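Local coordinates for protein alpha-fucosidase (Bifidobacterium bifidum, PDB 2EAB) that probably hydrolyses alpha-1,2-linked L-fucose from glycans, this chain being the catalytic part of a longer glycoside hydrolase of family 95, at residues A[75-81]-A[133-139]; A[175-181]-A[193-199]; A[393-398]-A[414-420]. All coordinates share one frame; numbering follows the deposited sequence.

Overall arrangement
Contacts 1 and 3 form one interface, whereas contact 2 stands apart. The centres of contacts 1 and 3 are about 9 Å apart, and both contribute to a calcium ion: Glu77 OE2 from contact 1 and the carbonyl O of Leu393 from contact 3, with Ser386 O as a further ligand. Direct links join them too: Glu77 OE2 lies 3.0 Å from Leu393 N and Tyr136 N lies 3.0 Å from Gly416 O, both probable hydrogen bonds. The metal therefore spans the N-terminal family 65-like region and the catalytic domain. Contact 2, a hairpin of the N-terminal region, has its centre about 33 Å from that of contact 1 and 36 Å from that of contact 3.

Contact 1. Residues A[75-81]-A[133-139]; sequences NEETLWT and QGNYLNW. With CA (calcium ion), chain C.
The indole of Trp80 carries the backbone of Asn135 and Tyr136 on one face: Asn135 C sits 3.3 Å above the ring plane, shifted toward the rim, with Tyr136 N close by. In the plane, at the indole edge, is the carbonyl O of Glu77. Tyr136 CB also lies over an indole face, 4.2 Å from the centroid of the five-membered ring, a CH-pi contact, while the phenol ring itself is oblique to the indole, its plane turned by 46°. With CG of Tyr136 anti to the backbone N (chi1 -175°), the phenol extends along the turn at 76-79, where Glu76 O meets its edge 3.4 Å from Tyr136 CE1. Its hydroxyl bonds to Ile400 O. The Asn75 amide lies nearly parallel to this ring, 15° between planes, and its OD1 bonds to Ser402.

Strands 69-76 and 140-145 are neighbours in an antiparallel sheet of the N-terminal domain, assigned to the galactose-mutarotase-like clan. The two segments continue this pairing beyond the sheet: residues 76-79 form a type I beta turn, Leu79 centres an inverse gamma turn, and Trp80 and Tyr136 make a single bridge. Its evidence is Leu137 N to Leu79 O, 3.0 Å, and Thr81 N to Asn135 O, also 3.0 Å. Asn135 N gives its hydrogen to Thr81 OG1 at 3.1 Å, and that hydroxyl in turn hydrogen-bonds to Asp407 O.

After the turn, Leu79 brings CD2 to 3.6 Å from Trp139 CA and packs on Leu137 CB, the side chains of Leu79 and Trp139 crossing at about a right angle. At the turn's corner the CB of Glu77 is directed away from residues 133-139; OE1 accepts from Gln392 N, and OE2 binds calcium at 2.7 Å.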
loop_
_atom_site.group_PDB
_atom_site.type_symbol
_atom_site.label_atom_id
_atom_site.label_comp_id
_atom_site.label_asym_id
_atom_site.label_seq_id
_atom_site.Cartn_x
_atom_site.Cartn_y
_atom_site.Cartn_z
ATOM N N ASN A 75 -15.610 10.426 3.227
ATOM C CA ASN A 75 -14.877 9.581 4.164
ATOM C C ASN A 75 -13.992 10.393 5.091
ATOM O O ASN A 75 -13.464 11.447 4.712
ATOM C CB ASN A 75 -13.948 8.624 3.411
ATOM C CG ASN A 75 -14.672 7.443 2.810
ATOM O OD1 ASN A 75 -15.016 6.482 3.509
ATOM N ND2 ASN A 75 -14.881 7.488 1.514
ATOM N N GLU A 76 -13.801 9.871 6.297
ATOM C CA GLU A 76 -12.693 10.284 7.156
ATOM C C GLU A 76 -12.000 9.014 7.662
ATOM O O GLU A 76 -12.662 8.059 8.094
ATOM C CB GLU A 76 -13.168 11.170 8.311
ATOM C CG GLU A 76 -12.077 12.076 8.904
ATOM C CD GLU A 76 -11.273 11.447 10.031
ATOM O OE1 GLU A 76 -10.279 12.084 10.468
ATOM O OE2 GLU A 76 -11.634 10.338 10.488
ATOM N N GLU A 77 -10.669 9.031 7.627
ATOM C CA GLU A 77 -9.838 7.832 7.811
ATOM C C GLU A 77 -10.018 7.108 9.144
ATOM O O GLU A 77 -9.707 5.921 9.237
ATOM C CB GLU A 77 -8.356 8.184 7.633
ATOM C CG GLU A 77 -7.880 9.215 8.653
ATOM C CD GLU A 77 -6.380 9.352 8.786
ATOM O OE1 GLU A 77 -5.974 10.326 9.456
ATOM O OE2 GLU A 77 -5.617 8.510 8.259
ATOM N N THR A 78 -10.476 7.817 10.173
ATOM C CA THR A 78 -10.572 7.217 11.504
ATOM C C THR A 78 -11.966 6.732 11.887
ATOM O O THR A 78 -12.169 6.316 13.030
ATOM C CB THR A 78 -10.038 8.153 12.626
ATOM O OG1 THR A 78 -10.912 9.279 12.789
ATOM C CG2 THR A 78 -8.626 8.641 12.318
ATOM N N LEU A 79 -12.918 6.765 10.952
ATOM C CA LEU A 79 -14.280 6.329 11.266
ATOM C C LEU A 79 -14.343 4.809 11.224
ATOM O O LEU A 79 -14.710 4.196 10.220
ATOM C CB LEU A 79 -15.319 6.979 10.347
ATOM C CG LEU A 79 -16.749 6.898 10.901
ATOM C CD1 LEU A 79 -16.942 7.843 12.089
ATOM C CD2 LEU A 79 -17.764 7.197 9.826
ATOM N N TRP A 80 -13.961 4.224 12.356
ATOM C CA TRP A 80 -13.767 2.795 12.522
ATOM C C TRP A 80 -14.600 2.291 13.696
ATOM O O TRP A 80 -14.491 2.814 14.804
ATOM C CB TRP A 80 -12.287 2.541 12.836
ATOM C CG TRP A 80 -11.428 2.154 11.673
ATOM C CD1 TRP A 80 -10.735 2.973 10.822
ATOM C CD2 TRP A 80 -11.143 0.820 11.269
ATOM N NE1 TRP A 80 -10.041 2.208 9.902
ATOM C CE2 TRP A 80 -10.278 0.883 10.159
ATOM C CE3 TRP A 80 -11.535 -0.435 11.754
ATOM C CZ2 TRP A 80 -9.809 -0.267 9.513
ATOM C CZ3 TRP A 80 -11.073 -1.570 11.119
ATOM C CH2 TRP A 80 -10.221 -1.478 10.007
ATOM N N THR A 81 -15.430 1.281 13.452
ATOM C CA THR A 81 -16.059 0.548 14.548
ATOM C C THR A 81 -15.058 -0.460 15.126
ATOM O O THR A 81 -13.967 -0.638 14.588
ATOM C CB THR A 81 -17.334 -0.186 14.097
ATOM O OG1 THR A 81 -17.010 -1.062 13.015
ATOM C CG2 THR A 81 -18.424 0.793 13.664
ATOM N N GLN A 133 -13.954 -6.636 16.448
ATOM C CA GLN A 133 -13.054 -6.437 15.327
ATOM C C GLN A 133 -13.385 -5.121 14.635
ATOM O O GLN A 133 -12.505 -4.291 14.405
ATOM C CB GLN A 133 -13.165 -7.590 14.341
ATOM C CG GLN A 133 -12.153 -7.481 13.212
ATOM C CD GLN A 133 -12.039 -8.737 12.374
ATOM O OE1 GLN A 133 -12.657 -9.771 12.666
ATOM N NE2 GLN A 133 -11.225 -8.658 11.328
ATOM N N GLY A 134 -14.661 -4.933 14.315
ATOM C CA GLY A 134 -15.102 -3.737 13.623
ATOM C C GLY A 134 -14.595 -3.677 12.199
ATOM O O GLY A 134 -14.158 -4.678 11.635
ATOM N N ASN A 135 -14.701 -2.491 11.614
ATOM C CA ASN A 135 -14.324 -2.244 10.232
ATOM C C ASN A 135 -14.329 -0.751 9.949
ATOM O O ASN A 135 -14.755 0.045 10.789
ATOM C CB ASN A 135 -15.204 -3.035 9.239
ATOM C CG ASN A 135 -16.685 -2.625 9.245
ATOM O OD1 ASN A 135 -17.179 -1.902 10.116
ATOM N ND2 ASN A 135 -17.399 -3.112 8.244
ATOM N N TYR A 136 -13.815 -0.385 8.782
ATOM C CA TYR A 136 -13.843 0.983 8.297
ATOM C C TYR A 136 -15.217 1.294 7.721
ATOM O O TYR A 136 -15.764 0.487 6.971
ATOM C CB TYR A 136 -12.809 1.124 7.192
ATOM C CG TYR A 136 -12.622 2.525 6.652
ATOM C CD1 TYR A 136 -12.294 3.577 7.498
ATOM C CD2 TYR A 136 -12.723 2.786 5.287
ATOM C CE1 TYR A 136 -12.082 4.857 7.002
ATOM C CE2 TYR A 136 -12.522 4.067 4.778
ATOM C CZ TYR A 136 -12.196 5.094 5.643
ATOM O OH TYR A 136 -11.967 6.361 5.160
ATOM N N LEU A 137 -15.747 2.468 8.058
ATOM C CA LEU A 137 -17.070 2.901 7.602
ATOM C C LEU A 137 -17.005 4.010 6.572
ATOM O O LEU A 137 -16.276 4.987 6.762
ATOM C CB LEU A 137 -17.871 3.480 8.771
ATOM C CG LEU A 137 -18.234 2.623 9.977
ATOM C CD1 LEU A 137 -18.969 3.442 11.015
ATOM C CD2 LEU A 137 -19.049 1.438 9.575
ATOM N N ASN A 138 -17.818 3.903 5.520
ATOM C CA ASN A 138 -18.189 5.095 4.771
ATOM C C ASN A 138 -18.834 6.064 5.759
ATOM O O ASN A 138 -19.721 5.673 6.521
ATOM C CB ASN A 138 -19.172 4.774 3.649
ATOM C CG ASN A 138 -19.846 6.019 3.103
ATOM O OD1 ASN A 138 -19.207 6.866 2.468
ATOM N ND2 ASN A 138 -21.133 6.157 3.373
ATOM N N TRP A 139 -18.390 7.317 5.756
ATOM C CA TRP A 139 -18.950 8.323 6.652
ATOM C C TRP A 139 -20.371 8.667 6.206
ATOM O O TRP A 139 -21.325 8.574 6.992
ATOM C CB TRP A 139 -18.058 9.565 6.677
ATOM C CG TRP A 139 -18.490 10.651 7.620
ATOM C CD1 TRP A 139 -19.639 11.390 7.560
ATOM C CD2 TRP A 139 -17.753 11.145 8.739
ATOM N NE1 TRP A 139 -19.665 12.303 8.585
ATOM C CE2 TRP A 139 -18.523 12.173 9.326
ATOM C CE3 TRP A 139 -16.520 10.810 9.314
ATOM C CZ2 TRP A 139 -18.096 12.878 10.451
ATOM C CZ3 TRP A 139 -16.096 11.511 10.432
ATOM C CH2 TRP A 139 -16.884 12.533 10.990
HETATM CA CA CA C . -5.068 7.547 5.824
HETATM O O HOH W 1 -14.835 7.156 6.468
HETATM O O HOH W 2 -11.755 -1.992 14.527
#

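Contact 2. Residues A[175-181]-A[193-199]; sequences GVTYTRE and ARLTASK
Arg180 and Leu195 face each other as a non-hydrogen-bonded pair in the beta hairpin of strands 176-185 and 190-197, whose local axes approach to 4.7 Å and run antiparallel at 172°. Along the arginine, CB lies 3.8 Å from Leu195 CD2, CG comes to 3.6 Å from that same methyl, and CD is at a similar range, so one leucine methyl is laid against three successive methylenes. The chain then bends at chi3 (-89°), turning the guanidinium away from Leu195, and NE forms a salt bridge with Glu70. Further along this face Tyr178 CE1 packs on Ala197 CB at 3.8 Å.

The other face is polar. Thr179 and Thr196, a hydrogen-bonded pair, exchange two backbone bonds and join their hydroxyls at 2.6 Å between the OG1 atoms. Both place OG1 between the backbone N and the carbonyl carbon, which brings the two oxygens together. Waters extend the link, one touching Thr196 OG1 and Thr177 O, another Thr179 OG1 and Arg194 O. Glu181 and Arg194 close the next hydrogen-bonded pair, but their charged ends part: the carboxylate meets Tyr316, Lys166 and Lys320, the guanidinium Asp251.

Past the last bridge a side-chain oxygen takes the place of a backbone carbonyl: Thr177 N donates to Ser198 OG at 2.9 Å, while Ser198 N returns only a weak bond to Thr177 O.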
loop_
_atom_site.group_PDB
_atom_site.type_symbol
_atom_site.label_atom_id
_atom_site.label_comp_id
_atom_site.label_asym_id
_atom_site.label_seq_id
_atom_site.Cartn_x
_atom_site.Cartn_y
_atom_site.Cartn_z
ATOM N N GLY A 175 -28.998 27.279 -21.132
ATOM C CA GLY A 175 -28.267 28.511 -21.425
ATOM C C GLY A 175 -27.217 28.931 -20.411
ATOM O O GLY A 175 -26.410 29.821 -20.686
ATOM N N VAL A 176 -27.217 28.290 -19.243
ATOM C CA VAL A 176 -26.313 28.652 -18.149
ATOM C C VAL A 176 -25.242 27.576 -17.953
ATOM O O VAL A 176 -25.554 26.383 -17.906
ATOM C CB VAL A 176 -27.086 28.870 -16.817
ATOM C CG1 VAL A 176 -26.151 29.350 -15.707
ATOM C CG2 VAL A 176 -28.230 29.861 -17.008
ATOM N N THR A 177 -23.985 28.007 -17.860
ATOM C CA THR A 177 -22.880 27.104 -17.548
ATOM C C THR A 177 -22.679 27.012 -16.039
ATOM O O THR A 177 -22.507 28.024 -15.357
ATOM C CB THR A 177 -21.570 27.535 -18.247
ATOM O OG1 THR A 177 -21.751 27.479 -19.666
ATOM C CG2 THR A 177 -20.408 26.615 -17.860
ATOM N N TYR A 178 -22.714 25.784 -15.529
ATOM C CA TYR A 178 -22.476 25.515 -14.117
ATOM C C TYR A 178 -21.150 24.793 -13.969
ATOM O O TYR A 178 -20.864 23.861 -14.719
ATOM C CB TYR A 178 -23.607 24.666 -13.535
ATOM C CG TYR A 178 -24.950 25.361 -13.557
ATOM C CD1 TYR A 178 -25.359 26.158 -12.488
ATOM C CD2 TYR A 178 -25.810 25.226 -14.649
ATOM C CE1 TYR A 178 -26.591 26.805 -12.502
ATOM C CE2 TYR A 178 -27.046 25.870 -14.676
ATOM C CZ TYR A 178 -27.428 26.651 -13.599
ATOM O OH TYR A 178 -28.647 27.289 -13.627
ATOM N N THR A 179 -20.334 25.243 -13.020
ATOM C CA THR A 179 -19.070 24.561 -12.740
ATOM C C THR A 179 -18.955 24.160 -11.278
ATOM O O THR A 179 -19.516 24.812 -10.387
ATOM C CB THR A 179 -17.819 25.395 -13.130
ATOM O OG1 THR A 179 -17.593 26.429 -12.168
ATOM C CG2 THR A 179 -17.961 26.000 -14.525
ATOM N N ARG A 180 -18.212 23.079 -11.050
ATOM C CA ARG A 180 -17.897 22.597 -9.716
ATOM C C ARG A 180 -16.438 22.195 -9.671
ATOM O O ARG A 180 -15.908 21.638 -10.631
ATOM C CB ARG A 180 -18.781 21.409 -9.340
ATOM C CG ARG A 180 -20.267 21.679 -9.505
ATOM C CD ARG A 180 -21.100 20.704 -8.715
ATOM N NE ARG A 180 -21.404 19.513 -9.491
ATOM C CZ ARG A 180 -22.557 19.296 -10.117
ATOM N NH1 ARG A 180 -23.539 20.186 -10.064
ATOM N NH2 ARG A 180 -22.727 18.179 -10.794
ATOM N N GLU A 181 -15.804 22.497 -8.547
ATOM C CA GLU A 181 -14.421 22.130 -8.305
ATOM C C GLU A 181 -14.310 21.621 -6.879
ATOM O O GLU A 181 -14.821 22.249 -5.953
ATOM C CB GLU A 181 -13.509 23.337 -8.503
ATOM C CG GLU A 181 -12.042 23.063 -8.248
ATOM C CD GLU A 181 -11.255 24.339 -8.065
ATOM O OE1 GLU A 181 -11.412 24.988 -7.010
ATOM O OE2 GLU A 181 -10.472 24.688 -8.970
ATOM N N ALA A 193 -15.385 22.912 -1.884
ATOM C CA ALA A 193 -16.210 22.820 -3.080
ATOM C C ALA A 193 -16.492 24.231 -3.578
ATOM O O ALA A 193 -17.128 25.029 -2.882
ATOM C CB ALA A 193 -17.502 22.079 -2.797
ATOM N N ARG A 194 -15.987 24.534 -4.769
ATOM C CA ARG A 194 -16.181 25.830 -5.405
ATOM C C ARG A 194 -17.235 25.666 -6.487
ATOM O O ARG A 194 -17.050 24.893 -7.425
ATOM C CB ARG A 194 -14.857 26.327 -5.995
ATOM C CG ARG A 194 -14.938 27.639 -6.769
ATOM C CD ARG A 194 -15.180 28.819 -5.851
ATOM N NE ARG A 194 -15.321 30.065 -6.602
ATOM C CZ ARG A 194 -15.753 31.211 -6.083
ATOM N NH1 ARG A 194 -16.098 31.284 -4.804
ATOM N NH2 ARG A 194 -15.851 32.290 -6.851
ATOM N N LEU A 195 -18.350 26.380 -6.335
ATOM C CA LEU A 195 -19.503 26.214 -7.216
ATOM C C LEU A 195 -19.863 27.538 -7.867
ATOM O O LEU A 195 -19.938 28.558 -7.187
ATOM C CB LEU A 195 -20.701 25.675 -6.425
ATOM C CG LEU A 195 -20.443 24.491 -5.484
ATOM C CD1 LEU A 195 -21.629 24.242 -4.582
ATOM C CD2 LEU A 195 -20.093 23.233 -6.258
ATOM N N THR A 196 -20.060 27.520 -9.185
ATOM C CA THR A 196 -20.419 28.734 -9.928
ATOM C C THR A 196 -21.548 28.523 -10.931
ATOM O O THR A 196 -21.787 27.408 -11.402
ATOM C CB THR A 196 -19.211 29.341 -10.702
ATOM O OG1 THR A 196 -18.975 28.593 -11.900
ATOM C CG2 THR A 196 -17.944 29.385 -9.844
ATOM N N ALA A 197 -22.240 29.618 -11.235
ATOM C CA ALA A 197 -23.127 29.709 -12.390
ATOM C C ALA A 197 -22.659 30.889 -13.241
ATOM O O ALA A 197 -22.133 31.864 -12.709
ATOM C CB ALA A 197 -24.558 29.910 -11.942
ATOM N N SER A 198 -22.842 30.794 -14.557
ATOM C CA SER A 198 -22.347 31.822 -15.481
ATOM C C SER A 198 -23.190 33.099 -15.472
ATOM O O SER A 198 -22.723 34.164 -15.892
ATOM C CB SER A 198 -22.250 31.268 -16.902
ATOM O OG SER A 198 -23.514 30.830 -17.364
ATOM N N LYS A 199 -24.424 32.984 -14.989
ATOM C CA LYS A 199 -25.346 34.115 -14.920
ATOM C C LYS A 199 -25.733 34.395 -13.471
ATOM O O LYS A 199 -26.041 33.470 -12.716
ATOM C CB LYS A 199 -26.589 33.849 -15.779
ATOM C CG LYS A 199 -26.294 33.712 -17.275
ATOM C CD LYS A 199 -27.560 33.479 -18.095
ATOM C CE LYS A 199 -27.227 33.234 -19.560
ATOM N NZ LYS A 199 -28.454 33.053 -20.391
HETATM O O HOH W 3 -20.186 29.019 -14.335
HETATM O O HOH W 4 -22.277 24.931 -10.021
HETATM O O HOH W 5 -16.238 25.812 -9.880
#

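Contact 3. Residues A[393-398]-A[414-420]; sequences LPSNLQ and PWGSDFH. With CA (calcium ion), chain C.
Leu397 is the principal bump of this contact: its two methyls are lodged among Trp415, Asp418 and His420. CD1 presses to 3.4 Å from Trp415 CB, the leucine and aspartate side chains run side by side, and CD2 rests on His420 CB at 3.8 Å. Leu397 N ties the two backbones together beside this insertion by donating to Asp418 O at 2.9 Å, in the carbonyl plane.

The complementary bump is Phe419. Though its CB bond points away from residues 393-398, the ring swings back with CG anti to the carbonyl carbon (chi1 -55°) and fits against the bend at Leu393, Pro394 and Asn396. Pro394 O and Ser395 O lie at the ring's edge, the former 3.3 Å from Phe419 CE2, and Pro394 CG packs on that same ring carbon.

Between these two bumps Asn396 opens an Asx turn. Its OD1 accepts Gln398 N at 2.8 Å, in plane, and Ser417 OG at 3.0 Å from well above the plane, so two bonds grip one oxygen and hold the amide's rotation. An alanine here would keep CB but is likely to leave Ser417 OG and Gln398 N without their shared acceptor and set the turn free to open.

Leu393 O, at the start of this loop, binds the calcium ion at 2.7 Å. The pair belongs to the catalytic domain, of the six-hairpin clan: residues 393-398 follow helix 365-386, Leu393 and Pro394 lean on Tyr447 of helix 442-450, and strand 419-420 pairs antiparallel with strand 486-487.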
loop_
_atom_site.group_PDB
_atom_site.type_symbol
_atom_site.label_atom_id
_atom_site.label_comp_id
_atom_site.label_asym_id
_atom_site.label_seq_id
_atom_site.Cartn_x
_atom_site.Cartn_y
_atom_site.Cartn_z
ATOM N N LEU A 393 -3.660 7.192 10.102
ATOM C CA LEU A 393 -3.621 5.785 9.720
ATOM C C LEU A 393 -3.061 5.641 8.311
ATOM O O LEU A 393 -3.210 6.548 7.492
ATOM C CB LEU A 393 -5.025 5.170 9.804
ATOM C CG LEU A 393 -5.572 5.019 11.230
ATOM C CD1 LEU A 393 -7.060 4.721 11.227
ATOM C CD2 LEU A 393 -4.809 3.968 12.026
ATOM N N PRO A 394 -2.425 4.493 8.018
ATOM C CA PRO A 394 -1.951 4.275 6.660
ATOM C C PRO A 394 -3.146 4.025 5.751
ATOM O O PRO A 394 -4.291 3.902 6.228
ATOM C CB PRO A 394 -1.085 3.017 6.790
ATOM C CG PRO A 394 -1.595 2.315 7.984
ATOM C CD PRO A 394 -2.144 3.351 8.906
ATOM N N SER A 395 -2.890 3.946 4.451
ATOM C CA SER A 395 -3.926 3.536 3.519
ATOM C C SER A 395 -4.444 2.142 3.887
ATOM O O SER A 395 -3.668 1.255 4.241
ATOM C CB SER A 395 -3.372 3.538 2.099
ATOM O OG SER A 395 -2.147 2.835 2.057
ATOM N N ASN A 396 -5.763 1.967 3.827
ATOM C CA ASN A 396 -6.382 0.664 4.072
ATOM C C ASN A 396 -6.651 -0.052 2.735
ATOM O O ASN A 396 -6.099 0.342 1.701
ATOM C CB ASN A 396 -7.629 0.787 4.984
ATOM C CG ASN A 396 -8.735 1.644 4.388
ATOM O OD1 ASN A 396 -9.086 1.507 3.217
ATOM N ND2 ASN A 396 -9.328 2.503 5.220
ATOM N N LEU A 397 -7.458 -1.110 2.742
ATOM C CA LEU A 397 -7.724 -1.860 1.509
ATOM C C LEU A 397 -8.326 -0.997 0.400
ATOM O O LEU A 397 -8.286 -1.386 -0.771
ATOM C CB LEU A 397 -8.661 -3.044 1.766
ATOM C CG LEU A 397 -8.095 -4.303 2.417
ATOM C CD1 LEU A 397 -9.216 -5.294 2.636
ATOM C CD2 LEU A 397 -6.999 -4.923 1.556
ATOM N N GLN A 398 -8.881 0.156 0.774
ATOM C CA GLN A 398 -9.517 1.072 -0.166
ATOM C C GLN A 398 -8.910 2.472 -0.112
ATOM O O GLN A 398 -9.497 3.431 -0.614
ATOM C CB GLN A 398 -11.037 1.101 0.063
ATOM C CG GLN A 398 -11.666 -0.256 -0.225
ATOM C CD GLN A 398 -13.174 -0.308 -0.052
ATOM O OE1 GLN A 398 -13.871 0.706 -0.157
ATOM N NE2 GLN A 398 -13.690 -1.505 0.174
ATOM N N PRO A 414 -16.392 -5.203 2.079
ATOM C CA PRO A 414 -15.576 -6.389 1.801
ATOM C C PRO A 414 -14.266 -6.345 2.571
ATOM O O PRO A 414 -13.525 -5.353 2.500
ATOM C CB PRO A 414 -15.331 -6.304 0.291
ATOM C CG PRO A 414 -15.504 -4.863 -0.044
ATOM C CD PRO A 414 -16.577 -4.371 0.875
ATOM N N TRP A 415 -14.005 -7.412 3.323
ATOM C CA TRP A 415 -12.822 -7.507 4.184
ATOM C C TRP A 415 -12.698 -6.309 5.125
ATOM O O TRP A 415 -11.598 -5.961 5.554
ATOM C CB TRP A 415 -11.532 -7.698 3.369
ATOM C CG TRP A 415 -11.580 -8.836 2.402
ATOM C CD1 TRP A 415 -11.461 -10.163 2.686
ATOM C CD2 TRP A 415 -11.758 -8.744 0.982
ATOM N NE1 TRP A 415 -11.564 -10.908 1.530
ATOM C CE2 TRP A 415 -11.742 -10.060 0.469
ATOM C CE3 TRP A 415 -11.930 -7.674 0.094
ATOM C CZ2 TRP A 415 -11.896 -10.337 -0.899
ATOM C CZ3 TRP A 415 -12.085 -7.952 -1.265
ATOM C CH2 TRP A 415 -12.061 -9.272 -1.745
ATOM N N GLY A 416 -13.835 -5.685 5.436
ATOM C CA GLY A 416 -13.877 -4.536 6.332
ATOM C C GLY A 416 -13.134 -3.297 5.870
ATOM O O GLY A 416 -12.966 -2.362 6.646
ATOM N N SER A 417 -12.694 -3.285 4.609
ATOM C CA SER A 417 -11.779 -2.255 4.089
ATOM C C SER A 417 -10.642 -2.018 5.088
ATOM O O SER A 417 -10.277 -0.882 5.400
ATOM C CB SER A 417 -12.526 -0.961 3.750
ATOM O OG SER A 417 -11.670 -0.054 3.068
ATOM N N ASP A 418 -10.093 -3.120 5.582
ATOM C CA ASP A 418 -9.215 -3.102 6.743
ATOM C C ASP A 418 -7.730 -2.970 6.383
ATOM O O ASP A 418 -7.372 -2.564 5.270
ATOM C CB ASP A 418 -9.505 -4.324 7.651
ATOM C CG ASP A 418 -9.070 -5.654 7.040
ATOM O OD1 ASP A 418 -8.444 -5.635 5.965
ATOM O OD2 ASP A 418 -9.335 -6.718 7.645
ATOM N N PHE A 419 -6.875 -3.281 7.351
ATOM C CA PHE A 419 -5.437 -3.378 7.137
ATOM C C PHE A 419 -5.118 -4.866 7.015
ATOM O O PHE A 419 -5.090 -5.592 8.013
ATOM C CB PHE A 419 -4.683 -2.679 8.273
ATOM C CG PHE A 419 -5.105 -1.249 8.452
ATOM C CD1 PHE A 419 -5.935 -0.884 9.507
ATOM C CD2 PHE A 419 -4.727 -0.276 7.524
ATOM C CE1 PHE A 419 -6.356 0.433 9.658
ATOM C CE2 PHE A 419 -5.145 1.047 7.671
ATOM C CZ PHE A 419 -5.963 1.400 8.742
ATOM N N HIS A 420 -4.930 -5.324 5.777
ATOM C CA HIS A 420 -4.732 -6.742 5.482
ATOM C C HIS A 420 -3.246 -6.956 5.278
ATOM O O HIS A 420 -2.698 -6.607 4.225
ATOM C CB HIS A 420 -5.510 -7.176 4.231
ATOM C CG HIS A 420 -6.615 -8.143 4.515
ATOM N ND1 HIS A 420 -6.580 -9.475 4.155
ATOM C CD2 HIS A 420 -7.796 -7.957 5.142
ATOM C CE1 HIS A 420 -7.700 -10.059 4.545
ATOM N NE2 HIS A 420 -8.452 -9.161 5.154
HETATM CA CA CA C . -5.068 7.547 5.824
#